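Local atomic coordinates of 5'-Methylthioadenosine Nucleosidase (Arabidopsis thaliana, PDB entry 3LGS), a protein that is a plant nucleosidase of the phosphorylase superfamily, an alpha/beta protein whose pocket holds S-adenosyl-L-homocysteine or adenine in the model. Residues 125-130 and 224-229; 109-114 and 215-220; 198-203 and 219-224. All blocks are in the same frame, centred on the assembly; numbering follows the deposited sequence. Where two conformers were deposited one is given.

Contact 1: residues 125-130 and 224-229; sequences ANIGDV and TDLVDG. With SAH (S-adenosyl-L-homocysteine), chain E; ADE (adenine), chain F.
The hydroxyl of T224, a residue whose backbone packs against I127, donates a hydrogen bond from OG1 to D225 OD2 (2.8 Å), meeting the carboxylate oxygen on its anti side. That same OD2 stands 3.0 Å from N7 of S-adenosyl-L-homocysteine, while D225 OD1 is 3.0 Å from N6 of the same base, so an aspartate serves here because its two oxygens can reach both polar atoms on one edge of the purine. Adenine, modelled in the same place, is met in the same way. Beside the carboxylate, the contact between the two loops is apolar. I127 has CG1 beside its backbone N and anti to the carbonyl carbon (chi1 -72°), which brings this branch to 4.0 Å from L226 CG; the two side chains cross obliquely. Branch CD2 of L226 comes to 3.7 Å from the carbonyl O of A125. Each loop is tied by its own turn. In the type II turn from N126 to D129, G128 takes the positive phi (98°) that suits a residue with no side chain, and D129 OD2 accepts a hydrogen bond from N126 N (2.9 Å) from above the carboxylate plane, with K171 as its ionic partner. The type I turn from L226 closes through G229 N to L226 O (2.9 Å), and D228 OD1 and OD2 accept from the backbone N of K121 and V122. An aspartate facing N7 and N6 where the chain leaves a central strand is characteristic of the purine pocket in nucleosidases of this superfamily.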
loop_
_atom_site.group_PDB
_atom_site.type_symbol
_atom_site.label_atom_id
_atom_site.label_comp_id
_atom_site.label_asym_id
_atom_site.label_seq_id
_atom_site.Cartn_x
_atom_site.Cartn_y
_atom_site.Cartn_z
ATOM N N ALA A 125 12.953 21.102 13.240
ATOM C CA ALA A 125 13.752 20.047 12.594
ATOM C C ALA A 125 15.016 20.611 11.951
ATOM O O ALA A 125 14.981 21.684 11.346
ATOM C CB ALA A 125 12.913 19.272 11.555
ATOM N N ASN A 126 16.126 19.893 12.092
ATOM C CA ASN A 126 17.363 20.232 11.405
ATOM C C ASN A 126 17.875 19.017 10.635
ATOM O O ASN A 126 17.641 17.874 11.030
ATOM C CB ASN A 126 18.445 20.707 12.394
ATOM C CG ASN A 126 18.074 22.001 13.109
ATOM O OD1 ASN A 126 17.877 23.042 12.481
ATOM N ND2 ASN A 126 17.995 21.943 14.435
ATOM N N ILE A 127 18.583 19.260 9.541
ATOM C CA ILE A 127 19.236 18.181 8.791
ATOM C C ILE A 127 20.175 17.368 9.685
ATOM O O ILE A 127 21.017 17.933 10.373
ATOM C CB ILE A 127 19.937 18.733 7.517
ATOM C CG1 ILE A 127 18.861 19.117 6.484
ATOM C CG2 ILE A 127 20.909 17.710 6.923
ATOM C CD1 ILE A 127 19.343 19.949 5.345
ATOM N N GLY A 128 19.990 16.044 9.691
ATOM C CA GLY A 128 20.825 15.136 10.499
ATOM C C GLY A 128 20.195 14.732 11.818
ATOM O O GLY A 128 20.628 13.771 12.444
ATOM N N ASP A 129 19.175 15.474 12.239
ATOM C CA ASP A 129 18.350 15.077 13.366
ATOM C C ASP A 129 17.712 13.707 13.093
ATOM O O ASP A 129 17.236 13.435 11.988
ATOM C CB ASP A 129 17.254 16.125 13.622
ATOM C CG ASP A 129 17.802 17.421 14.193
ATOM O OD1 ASP A 129 19.014 17.470 14.466
ATOM O OD2 ASP A 129 17.023 18.386 14.379
ATOM N N VAL A 130 17.733 12.846 14.101
ATOM C CA VAL A 130 17.037 11.574 14.019
ATOM C C VAL A 130 15.905 11.627 15.044
ATOM O O VAL A 130 16.155 11.649 16.246
ATOM C CB VAL A 130 17.970 10.379 14.306
ATOM C CG1 VAL A 130 17.200 9.074 14.163
ATOM C CG2 VAL A 130 19.160 10.403 13.346
ATOM N N THR A 224 16.739 14.480 5.997
ATOM C CA THR A 224 17.707 14.689 4.906
ATOM C C THR A 224 17.572 16.041 4.219
ATOM O O THR A 224 18.502 16.493 3.534
ATOM C CB THR A 224 17.658 13.562 3.821
ATOM O OG1 THR A 224 16.323 13.374 3.354
ATOM C CG2 THR A 224 18.197 12.247 4.347
ATOM N N ASP A 225 16.401 16.665 4.374
ATOM C CA ASP A 225 16.083 17.912 3.674
ATOM C C ASP A 225 14.990 18.688 4.387
ATOM O O ASP A 225 14.087 18.092 5.007
ATOM C CB ASP A 225 15.593 17.614 2.267
ATOM C CG ASP A 225 14.442 16.630 2.261
ATOM O OD1 ASP A 225 13.272 17.074 2.291
ATOM O OD2 ASP A 225 14.717 15.416 2.264
ATOM N N LEU A 226 15.075 20.012 4.274
ATOM C CA LEU A 226 14.088 20.924 4.860
ATOM C C LEU A 226 13.011 21.315 3.846
ATOM O O LEU A 226 13.275 22.008 2.840
ATOM C CB LEU A 226 14.772 22.150 5.487
ATOM C CG LEU A 226 15.838 21.792 6.546
ATOM C CD1 LEU A 226 16.679 23.018 7.002
ATOM C CD2 LEU A 226 15.187 21.098 7.747
ATOM N N VAL A 227 11.794 20.842 4.120
ATOM C CA VAL A 227 10.672 21.041 3.221
ATOM C C VAL A 227 10.339 22.530 3.117
ATOM O O VAL A 227 9.832 22.991 2.090
ATOM C CB VAL A 227 9.436 20.175 3.632
ATOM C CG1 VAL A 227 8.226 20.501 2.762
ATOM C CG2 VAL A 227 9.773 18.691 3.528
ATOM N N ASP A 228 10.665 23.271 4.178
ATOM C CA ASP A 228 10.516 24.727 4.205
ATOM C C ASP A 228 11.869 25.478 4.108
ATOM O O ASP A 228 11.978 26.650 4.451
ATOM C CB ASP A 228 9.709 25.158 5.443
ATOM C CG ASP A 228 10.333 24.695 6.748
ATOM O OD1 ASP A 228 11.321 23.940 6.727
ATOM O OD2 ASP A 228 9.823 25.082 7.813
ATOM N N GLY A 229 12.891 24.788 3.619
ATOM C CA GLY A 229 14.192 25.404 3.356
ATOM C C GLY A 229 14.252 25.961 1.943
ATOM O O GLY A 229 13.229 26.063 1.270
HETATM C "C4'" SAH E . 13.161 8.093 1.013
HETATM O "O4'" SAH E . 13.367 8.941 2.150
HETATM C "C3'" SAH E . 11.659 7.997 0.801
HETATM O "O3'" SAH E . 11.243 6.623 0.835
HETATM C "C2'" SAH E . 11.021 8.771 1.947
HETATM O "O2'" SAH E . 10.404 7.861 2.875
HETATM C "C1'" SAH E . 12.146 9.504 2.648
HETATM N N9 SAH E . 12.091 10.991 2.468
HETATM C C8 SAH E . 13.146 11.827 2.589
HETATM N N7 SAH E . 12.782 13.118 2.385
HETATM C C5 SAH E . 11.466 13.135 2.126
HETATM C C6 SAH E . 10.452 14.177 1.814
HETATM N N6 SAH E . 10.770 15.498 1.724
HETATM N N1 SAH E . 9.185 13.766 1.602
HETATM C C2 SAH E . 8.853 12.470 1.670
HETATM N N3 SAH E . 9.719 11.481 1.952
HETATM C C4 SAH E . 11.021 11.735 2.185
HETATM N N9 ADE F . 12.071 11.327 2.418
HETATM C C8 ADE F . 13.089 12.228 2.580
HETATM N N7 ADE F . 12.713 13.471 2.403
HETATM C C5 ADE F . 11.370 13.381 2.099
HETATM C C6 ADE F . 10.393 14.353 1.798
HETATM N N6 ADE F . 10.643 15.668 1.744
HETATM N N1 ADE F . 9.146 13.916 1.536
HETATM C C2 ADE F . 8.906 12.606 1.576
HETATM N N3 ADE F . 9.737 11.606 1.852
HETATM C C4 ADE F . 10.964 12.066 2.106
#

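Contact 2: residues 109-114 and 215-220; sequences DIIINA and IPVVFL
The amide of N113 and the ring of F219 stand almost upright to each other, their planes 80° apart. N113 OD1 comes to the ring edge, near its plane, 3.4 Å from F219 CD2, where the oxygen meets the slightly positive ring hydrogens; CG anti to the backbone N (chi1 176°) swings the oxygen there, while CB sits off the ring plane near CD2. The amide's polar ends bond farther on, OD1 to K221 NZ and ND2 to V32 O and E202 OE2, while A207 of helix 203-212 touches the F219 side chain. The backbones run as parallel neighbours, 22° apart. I111 and N113 do the bonding on one strand: I111 N gives to P216 O (2.8 Å), I111 O takes V218 N (3.0 Å), N113 N gives to V218 O (2.9 Å), and N113 O takes L220 N (2.9 Å). Alternation then sorts the side chains. I112, A114, V218 and L220 share one face, on which I112 and V218 lie side by side, I112 CG1 3.5 Å from V218 CG2, and L220 meets helix 233-259. I111 and V217, beta-branched and suited to strands, share the other face with N113 and F219. At the strand entrance P216 CD rests 3.3 Å from D109 O. Helices against both faces of this central parallel pair are characteristic of the alpha/beta/alpha sandwich of the phosphorylase superfamily.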
loop_
_atom_site.group_PDB
_atom_site.type_symbol
_atom_site.label_atom_id
_atom_site.label_comp_id
_atom_site.label_asym_id
_atom_site.label_seq_id
_atom_site.Cartn_x
_atom_site.Cartn_y
_atom_site.Cartn_z
ATOM N N ASP A 109 8.408 -9.034 18.411
ATOM C CA ASP A 109 7.824 -8.389 19.569
ATOM C C ASP A 109 7.532 -6.932 19.277
ATOM O O ASP A 109 6.549 -6.395 19.780
ATOM C CB ASP A 109 8.715 -8.542 20.809
ATOM C CG ASP A 109 8.932 -10.002 21.195
ATOM O OD1 ASP A 109 7.941 -10.773 21.210
ATOM O OD2 ASP A 109 10.096 -10.387 21.453
ATOM N N ILE A 110 8.365 -6.321 18.438
ATOM C CA ILE A 110 8.326 -4.892 18.158
ATOM C C ILE A 110 8.891 -4.619 16.770
ATOM O O ILE A 110 9.824 -5.292 16.319
ATOM C CB ILE A 110 9.127 -4.058 19.228
ATOM C CG1 ILE A 110 8.946 -2.550 19.015
ATOM C CG2 ILE A 110 10.639 -4.438 19.246
ATOM C CD1 ILE A 110 9.057 -1.734 20.281
ATOM N N ILE A 111 8.319 -3.629 16.095
ATOM C CA ILE A 111 8.813 -3.228 14.779
ATOM C C ILE A 111 9.443 -1.851 14.887
ATOM O O ILE A 111 8.918 -0.980 15.554
ATOM C CB ILE A 111 7.687 -3.243 13.702
ATOM C CG1 ILE A 111 7.206 -4.668 13.459
ATOM C CG2 ILE A 111 8.166 -2.662 12.363
ATOM C CD1 ILE A 111 5.911 -4.729 12.707
ATOM N N ILE A 112 10.581 -1.657 14.250
ATOM C CA ILE A 112 11.107 -0.314 14.108
ATOM C C ILE A 112 11.162 0.041 12.635
ATOM O O ILE A 112 11.783 -0.665 11.840
ATOM C CB ILE A 112 12.485 -0.127 14.745
ATOM C CG1 ILE A 112 12.436 -0.502 16.230
ATOM C CG2 ILE A 112 12.953 1.325 14.542
ATOM C CD1 ILE A 112 13.808 -0.844 16.826
ATOM N N ASN A 113 10.479 1.133 12.292
ATOM C CA ASN A 113 10.531 1.688 10.953
ATOM C C ASN A 113 11.556 2.817 10.964
ATOM O O ASN A 113 11.295 3.914 11.492
ATOM C CB ASN A 113 9.144 2.162 10.500
ATOM C CG ASN A 113 9.162 2.829 9.155
ATOM O OD1 ASN A 113 8.474 3.828 8.940
ATOM N ND2 ASN A 113 9.971 2.295 8.234
ATOM N N ALA A 114 12.728 2.509 10.410
ATOM C CA ALA A 114 13.859 3.428 10.317
ATOM C C ALA A 114 14.048 3.887 8.880
ATOM O O ALA A 114 14.045 3.080 7.949
ATOM C CB ALA A 114 15.131 2.782 10.839
ATOM N N ILE A 215 1.013 -5.275 16.550
ATOM C CA ILE A 215 2.426 -5.267 16.890
ATOM C C ILE A 215 2.853 -3.838 17.238
ATOM O O ILE A 215 2.522 -2.893 16.504
ATOM C CB ILE A 215 3.328 -5.865 15.755
ATOM C CG1 ILE A 215 2.764 -7.194 15.214
ATOM C CG2 ILE A 215 4.750 -6.068 16.241
ATOM C CD1 ILE A 215 2.734 -8.352 16.217
ATOM N N PRO A 216 3.556 -3.667 18.374
ATOM C CA PRO A 216 4.122 -2.372 18.725
ATOM C C PRO A 216 5.049 -1.874 17.607
ATOM O O PRO A 216 5.893 -2.635 17.101
ATOM C CB PRO A 216 4.930 -2.675 19.991
ATOM C CG PRO A 216 4.243 -3.864 20.595
ATOM C CD PRO A 216 3.722 -4.661 19.449
ATOM N N VAL A 217 4.875 -0.619 17.212
ATOM C CA VAL A 217 5.749 -0.018 16.210
ATOM C C VAL A 217 6.302 1.313 16.716
ATOM O O VAL A 217 5.574 2.114 17.328
ATOM C CB VAL A 217 5.042 0.089 14.815
ATOM C CG1 VAL A 217 3.842 0.997 14.882
ATOM C CG2 VAL A 217 6.018 0.516 13.743
ATOM N N VAL A 218 7.595 1.521 16.498
ATOM C CA VAL A 218 8.240 2.808 16.779
ATOM C C VAL A 218 8.991 3.271 15.518
ATOM O O VAL A 218 9.384 2.447 14.681
ATOM C CB VAL A 218 9.214 2.764 18.009
ATOM C CG1 VAL A 218 8.554 2.205 19.235
ATOM C CG2 VAL A 218 10.403 1.946 17.711
ATOM N N PHE A 219 9.197 4.579 15.388
ATOM C CA PHE A 219 9.730 5.128 14.157
ATOM C C PHE A 219 10.994 5.954 14.406
ATOM O O PHE A 219 11.019 6.816 15.290
ATOM C CB PHE A 219 8.694 6.024 13.481
ATOM C CG PHE A 219 7.402 5.353 13.167
ATOM C CD1 PHE A 219 6.431 5.195 14.138
ATOM C CD2 PHE A 219 7.140 4.911 11.875
ATOM C CE1 PHE A 219 5.222 4.584 13.837
ATOM C CE2 PHE A 219 5.933 4.307 11.559
ATOM C CZ PHE A 219 4.971 4.141 12.543
ATOM N N LEU A 220 12.031 5.690 13.619
ATOM C CA LEU A 220 13.232 6.521 13.635
ATOM C C LEU A 220 13.334 7.126 12.261
ATOM O O LEU A 220 13.535 6.397 11.274
ATOM C CB LEU A 220 14.483 5.688 13.933
ATOM C CG LEU A 220 14.472 4.899 15.243
ATOM C CD1 LEU A 220 15.728 4.050 15.331
ATOM C CD2 LEU A 220 14.374 5.815 16.435
#

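Contact 3: residues 198-203 and 219-224; sequences LKDMEG and FLKAVT. With SAH (S-adenosyl-L-homocysteine), chain E; ADE (adenine), chain F.
A buried salt-bridge network joins K221 to D200 and E202 inside the curled mixed sheet of the phosphorylase-superfamily fold, where strands 198-200 and 219-224 run 96° apart and meet through side chains. Among the ionic contacts, K221 NZ gives a hydrogen-bonded salt bridge to D200 OD2 (2.7 Å) on the anti side of the carboxylate and a longer salt bridge to E202 OE2 (3.2 Å), the glutamate being taken in one of its two conformers. A bend at chi2 (-69°) carries the lysine's otherwise extended chain to this spot, and NZ is also bonded to N113 OD1 and a water. A lysine fits because its ammonium can serve several acceptors in the interior.

A backbone N-H grips the same aspartate. D200 OD2 accepts G203 N (2.9 Å) on the syn side, an Asx motif that ties the strand end to the start of helix 203-212, while OD1 bonds to T177. G203, without a side chain, lets the chain turn close alongside D200 OD2, where a CB would collide with that oxygen, and its carbonyl O approaches the edge of F219 at CE2 (3.2 Å).

The apolar contacts belong to L198, whose two branches divide: CD1 touches K221 CB (4.1 Å), and CD2 meets V223 CG2 (3.9 Å) with the side chains at about a right angle.

Toward the ligand, the long chain of K199 brings NZ 3.0 Å from N1 of S-adenosyl-L-homocysteine, and M201 N donates to the ribose O2' at 3.0 Å, with an N-H...O angle of 134°.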
loop_
_atom_site.group_PDB
_atom_site.type_symbol
_atom_site.label_atom_id
_atom_site.label_comp_id
_atom_site.label_asym_id
_atom_site.label_seq_id
_atom_site.Cartn_x
_atom_site.Cartn_y
_atom_site.Cartn_z
ATOM N N LEU A 198 7.564 16.094 10.512
ATOM C CA LEU A 198 8.280 15.205 9.595
ATOM C C LEU A 198 7.399 14.713 8.440
ATOM O O LEU A 198 6.220 14.455 8.643
ATOM C CB LEU A 198 8.822 14.010 10.378
ATOM C CG LEU A 198 9.651 14.312 11.630
ATOM C CD1 LEU A 198 9.788 13.080 12.532
ATOM C CD2 LEU A 198 11.044 14.869 11.294
ATOM N N LYS A 199 7.991 14.560 7.257
ATOM C CA LYS A 199 7.322 14.061 6.038
ATOM C C LYS A 199 8.084 12.859 5.430
ATOM O O LYS A 199 9.298 12.933 5.191
ATOM C CB LYS A 199 7.217 15.202 5.019
ATOM C CG LYS A 199 6.530 14.875 3.706
ATOM C CD LYS A 199 6.498 16.082 2.791
ATOM C CE LYS A 199 5.802 15.763 1.472
ATOM N NZ LYS A 199 6.567 14.753 0.642
ATOM N N ASP A 200 7.386 11.747 5.184
ATOM C CA ASP A 200 8.048 10.559 4.654
ATOM C C ASP A 200 7.164 9.836 3.642
ATOM O O ASP A 200 6.129 10.373 3.247
ATOM C CB ASP A 200 8.495 9.629 5.791
ATOM C CG ASP A 200 7.403 8.698 6.244
ATOM O OD1 ASP A 200 6.207 9.092 6.179
ATOM O OD2 ASP A 200 7.743 7.562 6.644
ATOM N N MET A 201 7.567 8.631 3.224
ATOM C CA MET A 201 6.825 7.884 2.204
ATOM C C MET A 201 6.261 6.490 2.580
ATOM O O MET A 201 5.724 5.808 1.704
ATOM C CB MET A 201 7.659 7.803 0.921
ATOM C CG MET A 201 7.918 9.161 0.256
ATOM S SD MET A 201 9.165 9.111 -1.054
ATOM C CE MET A 201 8.317 8.065 -2.238
ATOM N N GLU A 202 6.349 6.076 3.852
ATOM C CA GLU A 202 5.876 4.745 4.257
ATOM C C GLU A 202 5.244 4.694 5.649
ATOM O O GLU A 202 4.376 3.859 5.917
ATOM C CB GLU A 202 7.013 3.704 4.162
ATOM C CG GLU A 202 8.059 3.731 5.293
ATOM C CD GLU A 202 9.383 4.352 4.876
ATOM O OE1 GLU A 202 9.475 4.860 3.741
ATOM O OE2 GLU A 202 10.340 4.326 5.678
ATOM N N GLY A 203 5.705 5.570 6.532
ATOM C CA GLY A 203 5.368 5.516 7.952
ATOM C C GLY A 203 3.953 5.154 8.367
ATOM O O GLY A 203 3.749 4.243 9.180
ATOM N N PHE A 219 9.197 4.579 15.388
ATOM C CA PHE A 219 9.730 5.128 14.157
ATOM C C PHE A 219 10.994 5.954 14.406
ATOM O O PHE A 219 11.019 6.816 15.290
ATOM C CB PHE A 219 8.694 6.024 13.481
ATOM C CG PHE A 219 7.402 5.353 13.167
ATOM C CD1 PHE A 219 6.431 5.195 14.138
ATOM C CD2 PHE A 219 7.140 4.911 11.875
ATOM C CE1 PHE A 219 5.222 4.584 13.837
ATOM C CE2 PHE A 219 5.933 4.307 11.559
ATOM C CZ PHE A 219 4.971 4.141 12.543
ATOM N N LEU A 220 12.031 5.690 13.619
ATOM C CA LEU A 220 13.232 6.521 13.635
ATOM C C LEU A 220 13.334 7.126 12.261
ATOM O O LEU A 220 13.535 6.397 11.274
ATOM C CB LEU A 220 14.483 5.688 13.933
ATOM C CG LEU A 220 14.472 4.899 15.243
ATOM C CD1 LEU A 220 15.728 4.050 15.331
ATOM C CD2 LEU A 220 14.374 5.815 16.435
ATOM N N LYS A 221 13.186 8.448 12.217
ATOM C CA LYS A 221 13.140 9.228 10.994
ATOM C C LYS A 221 14.244 10.303 11.016
ATOM O O LYS A 221 14.265 11.197 11.865
ATOM C CB LYS A 221 11.746 9.879 10.844
ATOM C CG LYS A 221 10.572 8.868 10.798
ATOM C CD LYS A 221 10.616 8.075 9.487
ATOM C CE LYS A 221 9.617 6.956 9.419
ATOM N NZ LYS A 221 9.680 6.298 8.074
ATOM N N ALA A 222 15.165 10.193 10.073
ATOM C CA ALA A 222 16.345 11.038 10.018
ATOM C C ALA A 222 16.163 12.052 8.891
ATOM O O ALA A 222 15.917 11.674 7.741
ATOM C CB ALA A 222 17.566 10.170 9.771
ATOM N N VAL A 223 16.265 13.330 9.234
ATOM C CA VAL A 223 15.985 14.450 8.324
ATOM C C VAL A 223 17.084 14.663 7.277
ATOM O O VAL A 223 18.221 15.014 7.629
ATOM C CB VAL A 223 15.792 15.775 9.127
ATOM C CG1 VAL A 223 15.403 16.922 8.211
ATOM C CG2 VAL A 223 14.767 15.605 10.207
ATOM N N THR A 224 16.739 14.480 5.997
ATOM C CA THR A 224 17.707 14.689 4.906
ATOM C C THR A 224 17.572 16.041 4.219
ATOM O O THR A 224 18.502 16.493 3.534
ATOM C CB THR A 224 17.658 13.562 3.821
ATOM O OG1 THR A 224 16.323 13.374 3.354
ATOM C CG2 THR A 224 18.197 12.247 4.347
HETATM C "C4'" SAH E . 13.161 8.093 1.013
HETATM O "O4'" SAH E . 13.367 8.941 2.150
HETATM C "C3'" SAH E . 11.659 7.997 0.801
HETATM O "O3'" SAH E . 11.243 6.623 0.835
HETATM C "C2'" SAH E . 11.021 8.771 1.947
HETATM O "O2'" SAH E . 10.404 7.861 2.875
HETATM C "C1'" SAH E . 12.146 9.504 2.648
HETATM N N9 SAH E . 12.091 10.991 2.468
HETATM C C8 SAH E . 13.146 11.827 2.589
HETATM N N7 SAH E . 12.782 13.118 2.385
HETATM C C5 SAH E . 11.466 13.135 2.126
HETATM C C6 SAH E . 10.452 14.177 1.814
HETATM N N6 SAH E . 10.770 15.498 1.724
HETATM N N1 SAH E . 9.185 13.766 1.602
HETATM C C2 SAH E . 8.853 12.470 1.670
HETATM N N3 SAH E . 9.719 11.481 1.952
HETATM C C4 SAH E . 11.021 11.735 2.185
HETATM N N9 ADE F . 12.071 11.327 2.418
HETATM C C8 ADE F . 13.089 12.228 2.580
HETATM N N7 ADE F . 12.713 13.471 2.403
HETATM C C5 ADE F . 11.370 13.381 2.099
HETATM C C6 ADE F . 10.393 14.353 1.798
HETATM N N6 ADE F . 10.643 15.668 1.744
HETATM N N1 ADE F . 9.146 13.916 1.536
HETATM C C2 ADE F . 8.906 12.606 1.576
HETATM N N3 ADE F . 9.737 11.606 1.852
HETATM C C4 ADE F . 10.964 12.066 2.106
HETATM O O HOH W 1 11.577 6.894 5.955
#

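Strand 217-224 threads all three contacts: contact 2 uses its first half, contact 3 its second, with F219 and L220 common to both, and contact 1 begins at its last residue, T224. Contacts 1 and 3 have centres 10 Å apart and are stitched by probable hydrogen bonds from G128 N to V223 O and from V223 N to D129 O, each 2.9 Å. Contact 2, whose centre is 13 Å from that of contact 3, joins the ionic network of contact 3 through the amide of N113, by probable hydrogen bonds; the N113 side chain is about 8 Å from S-adenosyl-L-homocysteine between nearest atoms. Contacts 1 and 3 both touch the ligand, contact 1 at N7 and N6, contact 3 at N1 and the ribose.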